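Local coordinates for NEQ011 (Nanoarchaeum equitans Kin4-M, PDB 6GQ8), which reduces superoxide to hydrogen peroxide at a mononuclear non-haem iron centre, as a superoxide reductase of the neelaredoxin type, at the Fe (III) ion site, the interface of chains A and B and the interface of chains A and C. Numbering follows the deposited sequence. Chains: chain A/B/C, NEQ011.

Three sites in one small iron protein show how a catalytic metal and subunit packing can share a strand. Contact 1 lies about 24 Å from contact 2 and about 23 Å from contact 3, measured between the centres of their C-alpha atoms, while contacts 2 and 3 are about 15 Å apart. Strand 58-65 serves both interfaces, and strand 89-97 runs from the hydrophobic patch of contact 3 to the iron-binding cysteine of contact 1. A:His100 and its counterparts in the other copies hold iron, and the backbone at C:His100 also borders contact 3. Assembly of the four copies may therefore support the metal-binding segments.

Contact 1: the Fe (III) ion site. Residues chain A 7, 10, 35-36, 41, 97, 99-100. With FE (Fe (III) ion), chain D.
The iron centre of the desulfoferrodoxin family, Fe(His)4Cys, is near square pyramidal, with four imidazoles forming the base and the thiolate of A:Cys97 the apex. Three histidines, A:His10, A:His35 and A:His41, bind through NE2, whereas A:His100 turns its ND1 to the metal at 2.2 Å from FE. A:Cys97, its SG anti to the backbone N (chi1 169°), places sulphur 2.5 Å from FE. The sulphur side is tightly packed: SG lies at the edges of the A:His10 and A:His41 rings and accepts the backbone N-H of A:Leu99 in a nearly straight bond (N to SG 3.5 Å, 168° at H), which could temper the thiolate's charge. A:Leu99 also lays CD1 over one face of A:His41 and CB over one face of A:His100. Second-shell carbonyls fix two rings. A:His10 ND1 gives its N-H to A:Asn7 OD1 at 2.9 Å, from above the amide plane, while A:His35 ND1 meets a lone pair of A:Pro36 O at 2.7 Å, tilted from the imidazole plane. A:Pro36 CD covers a face of that same ring. Trans to sulphur, by contrast, no protein ligand is modelled. This is the substrate position in superoxide reductases, although a weakly bound water there might escape detection.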
# COMPACT_ATOMS: atom_id res chain seq x y z
N ASN A 7 14.36 -0.89 20.35
CA ASN A 7 15.49 -0.25 19.68
C ASN A 7 15.16 1.21 19.42
O ASN A 7 14.18 1.51 18.71
CB ASN A 7 15.82 -0.98 18.38
CG ASN A 7 17.05 -0.41 17.69
OD1 ASN A 7 16.96 0.58 16.96
ND2 ASN A 7 18.20 -1.03 17.92
N HIS A 10 14.73 2.05 15.58
CA HIS A 10 13.87 1.25 14.71
C HIS A 10 12.50 0.92 15.30
O HIS A 10 11.58 0.63 14.53
CB HIS A 10 14.56 -0.06 14.33
CG HIS A 10 15.82 0.11 13.53
ND1 HIS A 10 17.07 0.07 14.10
CD2 HIS A 10 16.01 0.31 12.21
CE1 HIS A 10 17.98 0.25 13.16
NE2 HIS A 10 17.37 0.40 12.00
N HIS A 35 16.20 8.15 12.99
CA HIS A 35 16.73 7.17 12.05
C HIS A 35 17.10 7.87 10.74
O HIS A 35 16.42 8.80 10.33
CB HIS A 35 15.69 6.08 11.79
CG HIS A 35 16.19 4.93 10.97
ND1 HIS A 35 16.16 4.93 9.59
CD2 HIS A 35 16.72 3.73 11.33
CE1 HIS A 35 16.66 3.79 9.14
NE2 HIS A 35 17.00 3.05 10.18
N PRO A 36 18.18 7.44 10.09
CA PRO A 36 18.53 8.03 8.79
C PRO A 36 17.38 7.91 7.80
O PRO A 36 16.60 6.96 7.84
CB PRO A 36 19.75 7.21 8.34
CG PRO A 36 20.36 6.73 9.62
CD PRO A 36 19.21 6.50 10.57
N HIS A 41 18.64 3.72 2.75
CA HIS A 41 18.44 3.38 4.16
C HIS A 41 17.37 4.31 4.73
O HIS A 41 17.65 5.49 4.97
CB HIS A 41 19.75 3.51 4.94
CG HIS A 41 19.66 3.02 6.35
ND1 HIS A 41 20.59 3.33 7.32
CD2 HIS A 41 18.75 2.22 6.96
CE1 HIS A 41 20.26 2.75 8.46
NE2 HIS A 41 19.14 2.07 8.27
N CYS A 97 12.49 -1.22 8.00
CA CYS A 97 13.67 -0.49 7.58
C CYS A 97 14.32 -1.23 6.41
O CYS A 97 14.41 -2.46 6.43
CB CYS A 97 14.67 -0.33 8.72
SG CYS A 97 16.29 0.29 8.22
N LEU A 99 17.23 -1.69 5.53
CA LEU A 99 18.45 -2.43 5.82
C LEU A 99 18.34 -3.35 7.03
O LEU A 99 19.03 -4.37 7.06
CB LEU A 99 19.62 -1.46 6.05
CG LEU A 99 20.14 -0.67 4.85
CD1 LEU A 99 21.38 0.12 5.23
CD2 LEU A 99 20.42 -1.59 3.68
N HIS A 100 17.51 -3.02 8.02
CA HIS A 100 17.51 -3.74 9.29
C HIS A 100 16.19 -4.45 9.56
O HIS A 100 15.88 -4.76 10.72
CB HIS A 100 17.87 -2.79 10.43
CG HIS A 100 19.18 -2.10 10.22
ND1 HIS A 100 19.28 -0.77 9.87
CD2 HIS A 100 20.46 -2.56 10.27
CE1 HIS A 100 20.55 -0.44 9.74
NE2 HIS A 100 21.28 -1.51 9.97
FE FE D . 17.93 1.01 9.92

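Contact 2: the interface of chains A and B. Residues chain A 22, 60-61, 80-83; chain B 64-66, 75-76, 78.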
# COMPACT_ATOMS: atom_id res chain seq x y z
N LEU A 22 -13.16 8.34 19.13
CA LEU A 22 -11.98 7.99 18.36
C LEU A 22 -10.76 7.81 19.25
O LEU A 22 -10.57 8.56 20.22
CB LEU A 22 -11.70 9.07 17.32
CG LEU A 22 -12.70 9.17 16.17
CD1 LEU A 22 -12.26 10.21 15.15
CD2 LEU A 22 -12.88 7.82 15.52
N ILE A 60 -5.72 -1.99 11.03
CA ILE A 60 -6.34 -0.68 11.20
C ILE A 60 -5.85 0.31 10.15
O ILE A 60 -6.65 0.99 9.51
CB ILE A 60 -6.08 -0.14 12.62
CG1 ILE A 60 -6.70 -1.06 13.68
CG2 ILE A 60 -6.65 1.27 12.76
CD1 ILE A 60 -8.21 -1.22 13.55
N ALA A 61 -4.54 0.41 9.96
CA ALA A 61 -3.99 1.38 9.02
C ALA A 61 -2.70 0.85 8.42
O ALA A 61 -2.00 0.03 9.02
CB ALA A 61 -3.73 2.73 9.70
N ILE A 80 -0.18 10.00 12.32
CA ILE A 80 -1.30 9.97 13.25
C ILE A 80 -2.52 9.47 12.48
O ILE A 80 -2.84 9.99 11.41
CB ILE A 80 -1.58 11.35 13.87
CG1 ILE A 80 -0.30 11.92 14.49
CG2 ILE A 80 -2.68 11.26 14.91
CD1 ILE A 80 -0.52 13.21 15.26
N VAL A 81 -3.16 8.43 13.01
CA VAL A 81 -4.38 7.89 12.43
C VAL A 81 -5.44 7.87 13.53
O VAL A 81 -5.16 8.09 14.71
CB VAL A 81 -4.20 6.47 11.83
CG1 VAL A 81 -3.20 6.50 10.67
CG2 VAL A 81 -3.77 5.48 12.90
N TYR A 82 -6.68 7.60 13.11
CA TYR A 82 -7.85 7.69 13.98
C TYR A 82 -8.71 6.46 13.75
O TYR A 82 -8.98 6.11 12.59
CB TYR A 82 -8.66 8.96 13.70
CG TYR A 82 -7.90 10.25 13.90
CD1 TYR A 82 -8.06 11.00 15.06
CD2 TYR A 82 -7.02 10.72 12.93
CE1 TYR A 82 -7.37 12.18 15.25
CE2 TYR A 82 -6.33 11.90 13.11
CZ TYR A 82 -6.51 12.63 14.27
OH TYR A 82 -5.82 13.81 14.45
N ALA A 83 -9.14 5.81 14.83
CA ALA A 83 -9.91 4.58 14.70
C ALA A 83 -10.93 4.48 15.82
O ALA A 83 -10.70 4.95 16.94
CB ALA A 83 -9.01 3.35 14.72
N GLU B 64 -3.64 3.89 3.93
CA GLU B 64 -4.78 3.01 3.74
C GLU B 64 -5.57 2.93 5.04
O GLU B 64 -5.01 2.62 6.09
CB GLU B 64 -4.32 1.61 3.30
CG GLU B 64 -3.46 1.61 2.05
CD GLU B 64 -4.22 1.15 0.82
OE1 GLU B 64 -5.43 0.89 0.93
OE2 GLU B 64 -3.60 1.05 -0.26
N PHE B 65 -6.87 3.23 4.96
CA PHE B 65 -7.77 3.09 6.10
C PHE B 65 -8.39 1.71 6.02
O PHE B 65 -9.25 1.45 5.17
CB PHE B 65 -8.82 4.20 6.08
CG PHE B 65 -8.25 5.57 5.82
CD1 PHE B 65 -7.43 6.18 6.75
CD2 PHE B 65 -8.52 6.24 4.63
CE1 PHE B 65 -6.90 7.44 6.51
CE2 PHE B 65 -8.00 7.50 4.39
CZ PHE B 65 -7.18 8.09 5.34
N LYS B 66 -7.98 0.82 6.93
CA LYS B 66 -8.13 -0.62 6.72
C LYS B 66 -9.36 -1.23 7.38
O LYS B 66 -9.82 -2.28 6.91
CB LYS B 66 -6.88 -1.35 7.21
CG LYS B 66 -5.64 -1.12 6.36
CD LYS B 66 -5.86 -1.63 4.95
CE LYS B 66 -4.57 -2.11 4.32
NZ LYS B 66 -4.81 -2.66 2.96
N THR B 75 -11.72 2.40 10.84
CA THR B 75 -10.68 3.39 10.62
C THR B 75 -11.29 4.62 9.96
O THR B 75 -11.82 4.53 8.84
CB THR B 75 -9.55 2.83 9.75
OG1 THR B 75 -9.13 1.56 10.27
CG2 THR B 75 -8.37 3.79 9.74
N GLU B 76 -11.23 5.76 10.64
CA GLU B 76 -11.78 6.98 10.07
C GLU B 76 -10.86 7.51 8.97
O GLU B 76 -9.63 7.41 9.09
CB GLU B 76 -11.99 8.04 11.15
CG GLU B 76 -13.24 7.79 11.98
CD GLU B 76 -14.51 7.82 11.14
OE1 GLU B 76 -14.95 8.93 10.77
OE2 GLU B 76 -15.06 6.74 10.84
N LYS B 78 -9.05 9.92 8.12
CA LYS B 78 -8.30 11.11 8.52
C LYS B 78 -6.90 10.68 8.93
O LYS B 78 -6.74 9.70 9.65
CB LYS B 78 -8.99 11.84 9.69
CG LYS B 78 -8.18 13.01 10.24
CD LYS B 78 -8.88 13.69 11.40
CE LYS B 78 -8.08 14.87 11.93
NZ LYS B 78 -8.81 15.62 12.99
O HOH W 1 -7.21 7.26 10.24
O HOH W 2 -6.59 16.94 14.32
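With CG of B:Lys78 anti to its backbone N (chi1 174°), the extended lysine crosses obliquely over one face of the A:Tyr82 ring, whose own CG is anti to the carbonyl carbon (chi1 -60°). The setting is an antiparallel beta association in the deposited four-copy assembly, plausibly the biological one, with bridges pairing A:Ala61 with B:Phe65 and A:Ala83 with B:Thr75. B:Lys78 CD rides toward the ring's rim in a CH-pi contact, 3.6 Å from A:Tyr82 CE2. At the ring's edge, in plane, sits B:Lys78 O, while water 2 joins the amino group NZ of B:Lys78 to the phenol OH. A second grip closes on A:Ile60 O, which accepts two donors: the hydroxyl OG1 of B:Thr75 along a lone pair at 2.7 Å, and the backbone N of B:Lys66 from above the carbonyl plane at 2.9 Å. The hydroxyl bond would hold the B:Thr75 side chain in its rotamer (chi1 -50°, OG1 anti to the carbonyl carbon). B:Glu76 N donates to A:Tyr82 O at 3.0 Å, again out of the carbonyl plane. Water 1 bridges A:Tyr82 N and O to B:Glu76 O and B:Lys78 O. The side chains of A:Leu22 and B:Glu76 cross at about a right angle, with A:Leu22 CD2 3.6 Å from B:Glu76 CG. Two-fold symmetry repeats every contact.

Contact 3: the interface of chains A and C. Residues chain A 49, 51, 56-58, 92, 94; chain C 1, 45, 96, 100-102.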
# COMPACT_ATOMS: atom_id res chain seq x y z
N TYR A 49 -2.10 -2.66 13.74
CA TYR A 49 -3.16 -3.62 13.99
C TYR A 49 -3.75 -3.40 15.38
O TYR A 49 -3.09 -2.86 16.27
CB TYR A 49 -2.63 -5.06 13.89
CG TYR A 49 -1.99 -5.42 12.57
CD1 TYR A 49 -2.73 -6.04 11.57
CD2 TYR A 49 -0.65 -5.16 12.34
CE1 TYR A 49 -2.14 -6.38 10.36
CE2 TYR A 49 -0.06 -5.50 11.13
CZ TYR A 49 -0.81 -6.11 10.15
OH TYR A 49 -0.22 -6.44 8.95
N GLU A 51 -5.57 -6.00 18.11
CA GLU A 51 -5.93 -7.38 18.44
C GLU A 51 -6.79 -7.37 19.69
O GLU A 51 -6.27 -7.37 20.81
CB GLU A 51 -4.69 -8.24 18.64
CG GLU A 51 -5.00 -9.72 18.85
CD GLU A 51 -3.77 -10.57 19.05
OE1 GLU A 51 -2.70 -10.21 18.51
OE2 GLU A 51 -3.87 -11.59 19.76
N GLU A 56 -8.87 -12.19 16.57
CA GLU A 56 -7.82 -12.06 15.59
C GLU A 56 -7.38 -10.60 15.47
O GLU A 56 -8.17 -9.69 15.73
CB GLU A 56 -8.29 -12.57 14.23
CG GLU A 56 -8.67 -14.04 14.22
CD GLU A 56 -7.46 -14.95 14.30
OE1 GLU A 56 -6.33 -14.48 14.06
OE2 GLU A 56 -7.64 -16.15 14.60
N PRO A 57 -6.12 -10.36 15.10
CA PRO A 57 -5.68 -8.98 14.87
C PRO A 57 -6.39 -8.37 13.67
O PRO A 57 -6.47 -8.99 12.61
CB PRO A 57 -4.17 -9.12 14.63
CG PRO A 57 -3.99 -10.53 14.17
CD PRO A 57 -5.03 -11.33 14.91
N THR A 58 -6.91 -7.16 13.86
CA THR A 58 -7.58 -6.43 12.79
C THR A 58 -6.65 -5.34 12.27
O THR A 58 -6.14 -4.52 13.04
CB THR A 58 -8.89 -5.81 13.29
OG1 THR A 58 -9.81 -6.85 13.62
CG2 THR A 58 -9.49 -4.90 12.23
N ILE A 92 -0.79 -3.06 17.81
CA ILE A 92 0.45 -3.65 17.33
C ILE A 92 0.93 -2.83 16.15
O ILE A 92 0.21 -2.67 15.16
CB ILE A 92 0.26 -5.12 16.93
CG1 ILE A 92 -0.27 -5.94 18.11
CG2 ILE A 92 1.58 -5.71 16.42
CD1 ILE A 92 -0.67 -7.35 17.75
N ILE A 94 3.99 -2.44 13.30
CA ILE A 94 5.07 -3.12 12.61
C ILE A 94 5.67 -2.14 11.62
O ILE A 94 4.95 -1.59 10.77
CB ILE A 94 4.57 -4.39 11.89
CG1 ILE A 94 4.01 -5.39 12.89
CG2 ILE A 94 5.69 -5.01 11.06
CD1 ILE A 94 3.58 -6.70 12.27
N MET C 1 0.25 -14.06 16.79
CA MET C 1 -0.21 -13.03 15.87
C MET C 1 -0.25 -13.56 14.44
O MET C 1 -1.30 -13.58 13.80
CB MET C 1 0.69 -11.79 15.96
CG MET C 1 0.20 -10.61 15.13
SD MET C 1 1.45 -9.33 14.92
CE MET C 1 0.59 -8.20 13.84
N TRP C 45 -4.51 -8.54 1.17
CA TRP C 45 -3.18 -8.25 0.64
C TRP C 45 -2.24 -9.41 0.95
O TRP C 45 -2.56 -10.31 1.74
CB TRP C 45 -2.63 -6.93 1.19
CG TRP C 45 -2.62 -6.80 2.70
CD1 TRP C 45 -3.56 -6.18 3.47
CD2 TRP C 45 -1.61 -7.27 3.60
NE1 TRP C 45 -3.21 -6.25 4.80
CE2 TRP C 45 -2.02 -6.91 4.90
CE3 TRP C 45 -0.41 -7.97 3.44
CZ2 TRP C 45 -1.27 -7.23 6.04
CZ3 TRP C 45 0.34 -8.28 4.57
CH2 TRP C 45 -0.09 -7.91 5.85
N TYR C 96 -3.25 -11.42 4.58
CA TYR C 96 -4.18 -10.93 5.60
C TYR C 96 -5.61 -11.19 5.16
O TYR C 96 -6.00 -10.83 4.04
CB TYR C 96 -3.97 -9.44 5.86
CG TYR C 96 -5.00 -8.83 6.79
CD1 TYR C 96 -5.00 -9.13 8.15
CD2 TYR C 96 -5.95 -7.95 6.32
CE1 TYR C 96 -5.94 -8.57 9.00
CE2 TYR C 96 -6.90 -7.39 7.16
CZ TYR C 96 -6.88 -7.70 8.50
OH TYR C 96 -7.82 -7.14 9.34
N HIS C 100 -9.87 -13.51 9.69
CA HIS C 100 -9.09 -14.58 10.29
C HIS C 100 -7.60 -14.25 10.38
O HIS C 100 -6.78 -15.16 10.51
CB HIS C 100 -9.32 -15.89 9.52
CG HIS C 100 -10.76 -16.28 9.44
ND1 HIS C 100 -11.51 -16.15 8.29
CD2 HIS C 100 -11.60 -16.80 10.37
CE1 HIS C 100 -12.74 -16.58 8.51
NE2 HIS C 100 -12.82 -16.97 9.77
N GLY C 101 -7.25 -12.97 10.32
CA GLY C 101 -5.91 -12.55 10.68
C GLY C 101 -4.86 -12.78 9.61
O GLY C 101 -5.13 -12.76 8.41
N LEU C 102 -3.62 -12.99 10.07
CA LEU C 102 -2.44 -13.05 9.23
C LEU C 102 -1.93 -14.48 9.13
O LEU C 102 -2.03 -15.27 10.07
CB LEU C 102 -1.34 -12.14 9.78
CG LEU C 102 -1.73 -10.66 9.83
CD1 LEU C 102 -1.00 -9.94 10.95
CD2 LEU C 102 -1.44 -10.00 8.50
O HOH W 3 -8.45 -10.36 10.49
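Strand faces of chain A meet the N-terminus and strands 43-52, 89-97 and 101-108 of chain C in a largely apolar interface between two beta-sandwich subunits of the deposited four-copy assembly, plausibly the biological one. A:Tyr49 is central. C:Met1, extended but poorly ordered, appears to bring its methyl CE over one face of the tyrosine ring, toward the rim and 3.6 Å from A:Tyr49 CD2. As modelled, the same methyl meets A:Ile94 CD1 and A:Ile92 CG2 tip to tip. On the ring's CE1 side, C:Leu102 CD1 approaches end-on at 3.8 Å from A:Tyr49 CE1, while A:Tyr49 OH points at the indole tip of C:Trp45, 3.2 Å from CZ2. Within chain C, C:Tyr96 CB lies over one indole face, which may steady the indole. The phenol of C:Tyr96, with CG anti to the backbone N (chi1 173°), turns its edge to A:Pro57 O, in plane and 3.7 Å from CE1, and its OH reaches the backbone of A:Thr58. Polar pairing is indirect: water 3 joins A:Pro57 O to the backbone N of C:Gly101, 2.9 Å from that nitrogen. A:Glu56 lays CG against C:His100 CA. Strands 43-52, 58-65 and 89-97 of chain A thus face a region of chain C whose 100-102 segment begins at an iron-binding histidine and enters strand 101-108.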